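Ubiquitin-activating enzyme E1-like (Saccharomyces cerevisiae, PDB 3ONH) forms with AOS1 the dimeric E1 enzyme that activates SMT3, the yeast SUMO, at the cost of ATP, this piece being its ubiquitin-fold domain. Local coordinates at residues Lys11-Leu17 against Leu93-Asp97; Leu41-Ser45 against Gly71-Leu75. All blocks are in the same frame, centred on the assembly; numbering follows the deposited sequence.

Interaction 1: residues Lys11-Leu17 against Leu93-Asp97; sequences KLSSDCL and LDVDD
V95 spreads its two methyls between L12 and the first turn of helix 14-19. With CG1 opposite the backbone N (chi1 172°), that methyl is directed at S14, 3.9 Å from S14 OG, while CG2 turns inward between L12 CB (4.1 Å) and L17 CD1. L12 reaches along the same face of the sheet, its CD1 lying 4.2 Å from L93 CD2. L17, rising from the helix, completes the apolar group by setting the same CD1 that meets V95 CG2 against L93 CD1 as well. On the other face K11 and D94 stand side by side, but K11 NZ stays 4.6 Å from D94 OD2, beyond a salt bridge. A water joins the two, donating to D94 OD2 and accepting a weak bond from K11 NZ. Between the faces, L12 grips the neighbouring strand with both backbone groups. Its N-H meets D94 O at 3.0 Å from above the carbonyl plane, whereas L12 O takes the D96 N-H almost end-on (C=O...N 175°). The CA-H of V95 also points at L12 O. This is the parallel pairing in a sheet of the ubiquitin-fold domain whose other pairings are antiparallel. Strand 104-105 flanks strand 6-12 on its other edge, with K11 backbone-bonded to S105 and L12 touching C104; N70 OD1 accepts the V95 N-H, and helix 14-19 follows S13, its N-cap.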
ATOM      1  N   LYS A  11       5.487  -1.290   9.325  1.00 12.18           N
ATOM      2  CA  LYS A  11       6.837  -1.553   9.821  1.00 17.26           C
ATOM      3  C   LYS A  11       7.573  -2.517   8.891  1.00 19.09           C
ATOM      4  O   LYS A  11       7.243  -3.704   8.820  1.00 16.49           O
ATOM      5  CB  LYS A  11       6.791  -2.127  11.239  1.00 18.33           C
ATOM      6  CG  LYS A  11       6.101  -1.229  12.259  1.00 19.03           C
ATOM      7  CD  LYS A  11       5.814  -2.000  13.546  1.00 38.60           C
ATOM      8  CE  LYS A  11       5.060  -1.152  14.560  1.00 47.76           C
ATOM      9  NZ  LYS A  11       5.830   0.068  14.928  1.00 43.19           N
ATOM     10  N   LEU A  12       8.570  -1.991   8.186  1.00 22.40           N
ATOM     11  CA  LEU A  12       9.333  -2.744   7.194  1.00 13.85           C
ATOM     12  C   LEU A  12      10.789  -2.826   7.591  1.00 20.53           C
ATOM     13  O   LEU A  12      11.365  -1.840   8.037  1.00 36.26           O
ATOM     14  CB  LEU A  12       9.260  -2.046   5.833  1.00 13.77           C
ATOM     15  CG  LEU A  12       8.177  -2.451   4.842  1.00 22.05           C
ATOM     16  CD1 LEU A  12       7.960  -1.337   3.844  1.00 34.98           C
ATOM     17  CD2 LEU A  12       8.565  -3.734   4.134  1.00 14.32           C
ATOM     18  N   SER A  13      11.387  -3.999   7.421  1.00 11.34           N
ATOM     19  CA  SER A  13      12.829  -4.123   7.512  1.00 11.26           C
ATOM     20  C   SER A  13      13.434  -3.689   6.177  1.00 13.44           C
ATOM     21  O   SER A  13      12.765  -3.705   5.146  1.00 13.42           O
ATOM     22  CB  SER A  13      13.236  -5.556   7.866  1.00 14.72           C
ATOM     23  OG  SER A  13      12.793  -6.485   6.894  1.00 14.40           O
ATOM     24  N   SER A  14      14.697  -3.288   6.201  1.00 14.10           N
ATOM     25  CA  SER A  14      15.368  -2.793   5.006  1.00 15.36           C
ATOM     26  C   SER A  14      15.390  -3.826   3.891  1.00 19.02           C
ATOM     27  O   SER A  14      15.140  -3.511   2.733  1.00 21.13           O
ATOM     28  CB  SER A  14      16.796  -2.379   5.348  1.00 26.26           C
ATOM     29  OG  SER A  14      16.816  -1.576   6.515  1.00 37.16           O
ATOM     30  N   ASP A  15      15.707  -5.065   4.246  1.00 23.85           N
ATOM     31  CA  ASP A  15      15.794  -6.137   3.270  1.00 15.22           C
ATOM     32  C   ASP A  15      14.449  -6.362   2.618  1.00 12.25           C
ATOM     33  O   ASP A  15      14.368  -6.897   1.517  1.00 38.26           O
ATOM     34  CB  ASP A  15      16.248  -7.432   3.938  1.00 29.34           C
ATOM     35  CG  ASP A  15      15.227  -7.964   4.927  1.00 16.76           C
ATOM     36  OD1 ASP A  15      14.656  -7.161   5.690  1.00 27.79           O
ATOM     37  OD2 ASP A  15      15.003  -9.191   4.950  1.00 46.48           O
ATOM     38  N   CYS A  16      13.389  -5.951   3.306  1.00 21.82           N
ATOM     39  CA  CYS A  16      12.038  -6.184   2.815  1.00 13.80           C
ATOM     40  C   CYS A  16      11.644  -5.189   1.718  1.00  9.65           C
ATOM     41  O   CYS A  16      11.032  -5.559   0.724  1.00 14.96           O
ATOM     42  CB  CYS A  16      11.033  -6.152   3.965  1.00 17.03           C
ATOM     43  SG  CYS A  16       9.412  -6.777   3.514  1.00 28.24           S
ATOM     44  N   LEU A  17      12.000  -3.927   1.899  1.00 15.06           N
ATOM     45  CA  LEU A  17      11.758  -2.952   0.856  1.00 16.33           C
ATOM     46  C   LEU A  17      12.443  -3.419  -0.421  1.00  9.34           C
ATOM     47  O   LEU A  17      11.912  -3.249  -1.517  1.00 19.03           O
ATOM     48  CB  LEU A  17      12.296  -1.584   1.269  1.00 18.31           C
ATOM     49  CG  LEU A  17      11.715  -0.384   0.517  1.00 12.89           C
ATOM     50  CD1 LEU A  17      10.329  -0.037   1.027  1.00 19.22           C
ATOM     51  CD2 LEU A  17      12.634   0.811   0.652  1.00 24.58           C
ATOM     52  N   LEU A  93       5.413   4.315   5.380  1.00  8.82           N
ATOM     53  CA  LEU A  93       6.433   3.274   5.365  1.00  5.05           C
ATOM     54  C   LEU A  93       7.543   3.578   6.358  1.00  9.76           C
ATOM     55  O   LEU A  93       8.347   4.494   6.159  1.00 10.13           O
ATOM     56  CB  LEU A  93       7.039   3.098   3.966  1.00  7.52           C
ATOM     57  CG  LEU A  93       6.081   2.841   2.806  1.00 16.19           C
ATOM     58  CD1 LEU A  93       6.854   2.470   1.547  1.00 14.04           C
ATOM     59  CD2 LEU A  93       5.116   1.731   3.176  1.00 26.72           C
ATOM     60  N   ASP A  94       7.579   2.795   7.428  1.00  5.06           N
ATOM     61  CA  ASP A  94       8.595   2.924   8.477  1.00 13.68           C
ATOM     62  C   ASP A  94       9.683   1.863   8.317  1.00 39.41           C
ATOM     63  O   ASP A  94       9.582   0.762   8.860  1.00 19.88           O
ATOM     64  CB  ASP A  94       7.929   2.818   9.853  1.00 14.41           C
ATOM     65  CG  ASP A  94       8.928   2.779  10.995  1.00 33.08           C
ATOM     66  OD1 ASP A  94      10.123   3.056  10.766  1.00 34.57           O
ATOM     67  OD2 ASP A  94       8.509   2.477  12.134  1.00 24.89           O
ATOM     68  N   VAL A  95      10.721   2.201   7.560  1.00 11.40           N
ATOM     69  CA  VAL A  95      11.834   1.293   7.336  1.00 15.95           C
ATOM     70  C   VAL A  95      12.849   1.442   8.471  1.00 32.55           C
ATOM     71  O   VAL A  95      13.551   2.447   8.571  1.00 27.93           O
ATOM     72  CB  VAL A  95      12.472   1.549   5.968  1.00 10.57           C
ATOM     73  CG1 VAL A  95      13.745   0.737   5.806  1.00 37.80           C
ATOM     74  CG2 VAL A  95      11.473   1.219   4.871  1.00  5.79           C
ATOM     75  N   ASP A  96      12.908   0.432   9.329  1.00 61.18           N
ATOM     76  CA  ASP A  96      13.625   0.547  10.592  1.00 88.44           C
ATOM     77  C   ASP A  96      14.767  -0.458  10.746  1.00111.20           C
ATOM     78  O   ASP A  96      14.621  -1.639  10.431  1.00118.55           O
ATOM     79  CB  ASP A  96      12.632   0.396  11.746  1.00 94.44           C
ATOM     80  CG  ASP A  96      13.296   0.457  13.101  1.00105.19           C
ATOM     81  OD1 ASP A  96      14.399   1.029  13.205  1.00117.28           O
ATOM     82  OD2 ASP A  96      12.702  -0.065  14.066  1.00103.47           O
ATOM     83  N   ASP A  97      15.901   0.032  11.234  1.00128.34           N
ATOM     84  CA  ASP A  97      17.010  -0.822  11.630  1.00125.35           C
ATOM     85  C   ASP A  97      17.224  -0.686  13.134  1.00128.63           C
ATOM     86  O   ASP A  97      17.377   0.420  13.652  1.00132.08           O
ATOM     87  CB  ASP A  97      18.283  -0.445  10.873  1.00121.63           C
TER
HETATM   88  O   HOH W   1       8.498   1.485  14.973  1.00 39.07           O

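Interaction 2: residues Leu41-Ser45 against Gly71-Leu75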
ATOM      1  N   LEU A  41      -3.079   2.422  -6.153  1.00  6.76           N
ATOM      2  CA  LEU A  41      -1.961   2.624  -5.234  1.00  8.71           C
ATOM      3  C   LEU A  41      -1.109   3.789  -5.717  1.00  9.76           C
ATOM      4  O   LEU A  41      -0.479   3.725  -6.769  1.00 12.19           O
ATOM      5  CB  LEU A  41      -1.113   1.359  -5.115  1.00 10.75           C
ATOM      6  CG  LEU A  41      -0.134   1.288  -3.936  1.00 14.12           C
ATOM      7  CD1 LEU A  41       0.308  -0.143  -3.694  1.00  7.74           C
ATOM      8  CD2 LEU A  41       1.076   2.181  -4.152  1.00 20.50           C
ATOM      9  N   LEU A  42      -1.099   4.852  -4.927  1.00  6.30           N
ATOM     10  CA  LEU A  42      -0.401   6.074  -5.277  1.00  8.30           C
ATOM     11  C   LEU A  42       0.671   6.390  -4.232  1.00 13.44           C
ATOM     12  O   LEU A  42       0.472   6.157  -3.044  1.00 11.16           O
ATOM     13  CB  LEU A  42      -1.414   7.214  -5.345  1.00 17.38           C
ATOM     14  CG  LEU A  42      -0.910   8.634  -5.577  1.00 35.60           C
ATOM     15  CD1 LEU A  42      -0.801   8.921  -7.057  1.00 36.87           C
ATOM     16  CD2 LEU A  42      -1.856   9.620  -4.924  1.00 15.61           C
ATOM     17  N   ASP A  43       1.814   6.900  -4.673  1.00  8.20           N
ATOM     18  CA  ASP A  43       2.737   7.532  -3.741  1.00 11.15           C
ATOM     19  C   ASP A  43       2.129   8.893  -3.394  1.00 18.15           C
ATOM     20  O   ASP A  43       2.096   9.795  -4.228  1.00 12.07           O
ATOM     21  CB  ASP A  43       4.140   7.678  -4.354  1.00 19.91           C
ATOM     22  CG  ASP A  43       5.185   8.149  -3.340  1.00 14.57           C
ATOM     23  OD1 ASP A  43       4.791   8.719  -2.308  1.00 19.58           O
ATOM     24  OD2 ASP A  43       6.402   7.950  -3.567  1.00 11.02           O
ATOM     25  N   ALA A  44       1.607   9.034  -2.182  1.00 14.06           N
ATOM     26  CA  ALA A  44       0.999  10.300  -1.787  1.00 13.41           C
ATOM     27  C   ALA A  44       2.067  11.369  -1.525  1.00 10.10           C
ATOM     28  O   ALA A  44       1.791  12.564  -1.623  1.00 40.22           O
ATOM     29  CB  ALA A  44       0.083  10.119  -0.579  1.00  9.42           C
ATOM     30  N   SER A  45       3.283  10.938  -1.197  1.00 23.11           N
ATOM     31  CA  SER A  45       4.398  11.870  -1.043  1.00 21.21           C
ATOM     32  C   SER A  45       4.480  12.741  -2.284  1.00 35.59           C
ATOM     33  O   SER A  45       4.285  13.952  -2.213  1.00 53.47           O
ATOM     34  CB  SER A  45       5.725  11.126  -0.861  1.00 35.60           C
ATOM     35  OG  SER A  45       5.643  10.149   0.161  1.00 18.81           O
ATOM     36  N   GLY A  71       9.639   6.732   5.051  1.00  6.48           N
ATOM     37  CA  GLY A  71       8.958   8.008   5.104  1.00 11.23           C
ATOM     38  C   GLY A  71       8.013   8.232   3.946  1.00  9.45           C
ATOM     39  O   GLY A  71       7.279   9.216   3.916  1.00 11.77           O
ATOM     40  N   SER A  72       8.039   7.322   2.977  1.00 14.31           N
ATOM     41  CA  SER A  72       7.090   7.380   1.878  1.00  7.87           C
ATOM     42  C   SER A  72       5.706   7.158   2.442  1.00  6.03           C
ATOM     43  O   SER A  72       5.527   6.404   3.391  1.00  8.93           O
ATOM     44  CB  SER A  72       7.381   6.311   0.826  1.00  8.41           C
ATOM     45  OG  SER A  72       8.518   6.635   0.055  1.00 11.87           O
ATOM     46  N   ILE A  73       4.728   7.831   1.854  1.00  7.68           N
ATOM     47  CA  ILE A  73       3.344   7.634   2.225  1.00  7.73           C
ATOM     48  C   ILE A  73       2.587   7.097   1.016  1.00 15.85           C
ATOM     49  O   ILE A  73       2.621   7.687  -0.065  1.00 18.86           O
ATOM     50  CB  ILE A  73       2.723   8.938   2.732  1.00  9.42           C
ATOM     51  CG1 ILE A  73       3.287   9.269   4.113  1.00  9.32           C
ATOM     52  CG2 ILE A  73       1.211   8.822   2.788  1.00 14.55           C
ATOM     53  CD1 ILE A  73       2.554  10.373   4.834  1.00 27.24           C
ATOM     54  N   ILE A  74       1.928   5.960   1.198  1.00 12.66           N
ATOM     55  CA  ILE A  74       1.172   5.341   0.122  1.00  9.04           C
ATOM     56  C   ILE A  74      -0.313   5.527   0.360  1.00  7.37           C
ATOM     57  O   ILE A  74      -0.786   5.364   1.478  1.00  9.34           O
ATOM     58  CB  ILE A  74       1.480   3.838   0.025  1.00 10.61           C
ATOM     59  CG1 ILE A  74       2.950   3.635  -0.314  1.00 13.87           C
ATOM     60  CG2 ILE A  74       0.613   3.189  -1.025  1.00 45.90           C
ATOM     61  CD1 ILE A  74       3.420   4.514  -1.426  1.00 24.29           C
ATOM     62  N   LEU A  75      -1.045   5.892  -0.689  1.00 10.88           N
ATOM     63  CA  LEU A  75      -2.493   6.005  -0.608  1.00 14.18           C
ATOM     64  C   LEU A  75      -3.142   4.873  -1.395  1.00 17.04           C
ATOM     65  O   LEU A  75      -2.942   4.748  -2.597  1.00  9.98           O
ATOM     66  CB  LEU A  75      -2.971   7.354  -1.144  1.00  4.40           C
ATOM     67  CG  LEU A  75      -4.481   7.550  -1.132  1.00  7.05           C
ATOM     68  CD1 LEU A  75      -4.986   7.751   0.288  1.00 12.75           C
ATOM     69  CD2 LEU A  75      -4.861   8.726  -1.997  1.00 14.57           C
TER
HETATM   70  O   HOH W   2       8.324   8.531  -1.897  1.00 21.50           O
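I74 and L41 press together on the buried face of this antiparallel strand pair, their side chains meeting at a slant. I74 CG2 comes within 3.3 Å of L41 CD2, tighter than usual van der Waals contact. The other branch of I74 is folded back toward the partner strand: with chi1 -63° and chi2 -46°, CD1 sits 3.9 Å from D43 CA and also near L42 O. Cut back to an alanine, I74 would probably leave a gap beside L41 and D43, with both branches gone. On this side too, the buried carboxylate of D43 is satisfied: OD2 by a salt bridge to R48 and by a water, 2.6 Å away, that also bonds S72 OG, itself paired with G69 N; OD1 by weak bonds from S45 OG and, as a weak Asx-turn bond, from the S45 N-H. The opposite face is looser and partly exposed: L42 CD2 and L75 CD2 are 4.3 Å apart, and A44 CB rests against L75 CB and I73 CG2. L42 and L75 form a hydrogen-bonded pair with two nearly straight backbone bonds, and A44 N adds a more bent one to I73 O (2.7 Å). The exposed end is S45, whose OG accepts the I73 N-H at 3.0 Å and so ties the turn at 43-45 back to the partner strand of this ubiquitin-fold sheet. Strand 48-52 flanks strand 39-43 on the far edge, where L41 touches L50 and F51, while strand 84-95 borders strand 73-78, with I74 backbone-bonded to L91.

Overall arrangement
Interactions 1 and 2 lie in one mixed sheet, their centres about 15 Å apart, and meet through strand 84-95, which pairs in parallel with strand 6-12 and antiparallel with strand 73-78. L93 is the shared point: its backbone probably bonds 71-75 twice, G71 N to L93 O at 2.8 Å and L93 N to S72 O at 2.9 Å, while its side chain packs in interaction 1. Along the chain, interaction 2 is nested within the loop that interaction 1 closes. It is also the more central, its centre about 8 Å from that of the chain, against about 14 Å for interaction 1. With the L93 bonds between them, they give the strand order 6-12, 84-95, 73-78, 39-43.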